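4-aminobutyrate transaminase (Acinetobacter baumannii, PDB 6WOP) probably catalyses, as a pyridoxal-phosphate-dependent class-III aminotransferase, the transfer of the amino group of 4-aminobutyrate to 2-oxoglutarate. Local coordinates at residues I132-N137 with A165-A170. Residues are numbered along the deposited sequence; the frame is centred on the assembly and turned at random.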
loop_
_atom_site.group_PDB
_atom_site.type_symbol
_atom_site.label_atom_id
_atom_site.label_comp_id
_atom_site.label_asym_id
_atom_site.label_seq_id
_atom_site.Cartn_x
_atom_site.Cartn_y
_atom_site.Cartn_z
ATOM N N ILE A 132 8.801 -1.908 8.531
ATOM C CA ILE A 132 8.913 -1.474 9.918
ATOM C C ILE A 132 8.226 -2.494 10.806
ATOM O O ILE A 132 7.076 -2.856 10.550
ATOM C CB ILE A 132 8.261 -0.092 10.078
ATOM C CG1 ILE A 132 8.962 0.964 9.194
ATOM C CG2 ILE A 132 8.207 0.367 11.545
ATOM C CD1 ILE A 132 10.379 1.365 9.813
ATOM N N ILE A 133 8.892 -2.945 11.860
ATOM C CA ILE A 133 8.270 -3.828 12.821
ATOM C C ILE A 133 8.102 -3.062 14.130
ATOM O O ILE A 133 9.077 -2.512 14.666
ATOM C CB ILE A 133 9.109 -5.105 13.025
ATOM C CG1 ILE A 133 9.118 -5.925 11.753
ATOM C CG2 ILE A 133 8.522 -5.959 14.184
ATOM C CD1 ILE A 133 10.008 -7.168 11.811
ATOM N N THR A 134 6.883 -3.020 14.635
ATOM C CA THR A 134 6.589 -2.474 15.946
ATOM C C THR A 134 5.927 -3.586 16.763
ATOM O O THR A 134 5.902 -4.760 16.362
ATOM C CB THR A 134 5.669 -1.241 15.880
ATOM O OG1 THR A 134 4.493 -1.613 15.168
ATOM C CG2 THR A 134 6.276 -0.101 15.031
ATOM N N PHE A 135 5.385 -3.230 17.944
ATOM C CA PHE A 135 4.884 -4.236 18.868
ATOM C C PHE A 135 3.438 -3.945 19.257
ATOM O O PHE A 135 3.007 -2.800 19.339
ATOM C CB PHE A 135 5.786 -4.296 20.127
ATOM C CG PHE A 135 7.121 -4.858 19.831
ATOM C CD1 PHE A 135 8.147 -4.053 19.301
ATOM C CD2 PHE A 135 7.359 -6.183 20.018
ATOM C CE1 PHE A 135 9.411 -4.611 18.980
ATOM C CE2 PHE A 135 8.600 -6.743 19.709
ATOM C CZ PHE A 135 9.614 -5.958 19.176
ATOM N N GLY A 136 2.701 -5.009 19.532
ATOM C CA GLY A 136 1.336 -4.842 19.955
ATOM C C GLY A 136 1.328 -3.990 21.208
ATOM O O GLY A 136 2.207 -4.119 22.067
ATOM N N ASN A 137 0.332 -3.113 21.294
ATOM C CA ASN A 137 0.144 -2.139 22.374
ATOM C C ASN A 137 1.162 -1.014 22.313
ATOM O O ASN A 137 1.100 -0.093 23.170
ATOM C CB ASN A 137 0.158 -2.804 23.750
ATOM C CG ASN A 137 -0.797 -3.966 23.809
ATOM O OD1 ASN A 137 -2.002 -3.758 23.603
ATOM N ND2 ASN A 137 -0.296 -5.193 24.126
ATOM N N ALA A 165 1.359 -0.032 3.740
ATOM C CA ALA A 165 1.964 -1.348 3.656
ATOM C C ALA A 165 3.311 -1.400 4.371
ATOM O O ALA A 165 3.993 -0.380 4.522
ATOM C CB ALA A 165 2.181 -1.719 2.188
ATOM N N GLY A 166 3.732 -2.633 4.715
ATOM C CA GLY A 166 5.078 -2.882 5.236
ATOM C C GLY A 166 5.247 -2.608 6.726
ATOM O O GLY A 166 6.374 -2.429 7.197
ATOM N N VAL A 167 4.155 -2.544 7.482
ATOM C CA VAL A 167 4.220 -2.381 8.939
ATOM C C VAL A 167 3.616 -3.610 9.592
ATOM O O VAL A 167 2.469 -3.967 9.281
ATOM C CB VAL A 167 3.451 -1.126 9.371
ATOM C CG1 VAL A 167 3.490 -0.929 10.951
ATOM C CG2 VAL A 167 4.058 0.076 8.628
ATOM N N PHE A 168 4.345 -4.231 10.543
ATOM C CA PHE A 168 3.826 -5.445 11.163
ATOM C C PHE A 168 4.052 -5.394 12.662
ATOM O O PHE A 168 5.028 -4.809 13.114
ATOM C CB PHE A 168 4.532 -6.710 10.514
ATOM C CG PHE A 168 4.226 -6.804 9.031
ATOM C CD1 PHE A 168 2.952 -7.223 8.601
ATOM C CD2 PHE A 168 5.166 -6.407 8.093
ATOM C CE1 PHE A 168 2.646 -7.244 7.193
ATOM C CE2 PHE A 168 4.874 -6.424 6.736
ATOM C CZ PHE A 168 3.617 -6.844 6.296
ATOM N N HIS A 169 3.205 -6.093 13.430
ATOM C CA HIS A 169 3.317 -6.081 14.893
ATOM C C HIS A 169 3.757 -7.416 15.469
ATOM O O HIS A 169 3.098 -8.457 15.252
ATOM C CB HIS A 169 1.980 -5.689 15.497
ATOM C CG HIS A 169 1.588 -4.284 15.157
ATOM N ND1 HIS A 169 0.855 -3.978 14.029
ATOM C CD2 HIS A 169 1.866 -3.101 15.766
ATOM C CE1 HIS A 169 0.676 -2.662 13.959
ATOM N NE2 HIS A 169 1.286 -2.105 14.997
ATOM N N ALA A 170 4.811 -7.374 16.284
ATOM C CA ALA A 170 5.223 -8.530 17.089
ATOM C C ALA A 170 4.671 -8.419 18.520
ATOM O O ALA A 170 4.065 -7.397 18.886
ATOM C CB ALA A 170 6.756 -8.627 17.093
#
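Thr-134 and His-169 stand beside each other on adjacent parallel strands, their side chains pointing the same way. The threonine OG1 stands between its own backbone N and carbonyl carbon (chi1 55°), which brings it to 3.1 Å from CD2 of His-169 and 3.2 Å from NE2 of that imidazole. Both polar groups converge on the carbonyl of Met-149, to which OG1 and NE2 each hydrogen-bond, while ND1 of the ring is held by Asp-195 of the second subunit; bonds at both nitrogens should fix the ring's rotation. On the other face, Phe-135 CG lies anti to its carbonyl carbon (chi1 -70°), and the CD2-CE2 side of the ring meets the Ala-170 methyl, CB to CE2 3.7 Å; that methyl is 4.3 Å from CG2 of Ile-133. Between the two layers of side chains runs a parallel ladder of five backbone bonds, from Ile-132 N to Gly-166 O (2.8 Å) through to Gly-136 N to Ala-170 O (2.8 Å). The strands and helix 144-149 between them illustrate a beta-alpha-beta crossover in the large domain of a fold-type I PLP enzyme, strand 167-170 being one of the sheet's two outermost within this chain. Helix 144-149 covers Ile-132 and Val-167, helix 181-194 covers Ile-133 and Ala-170, and strand 201-206 flanks strand 131-135 on its other side.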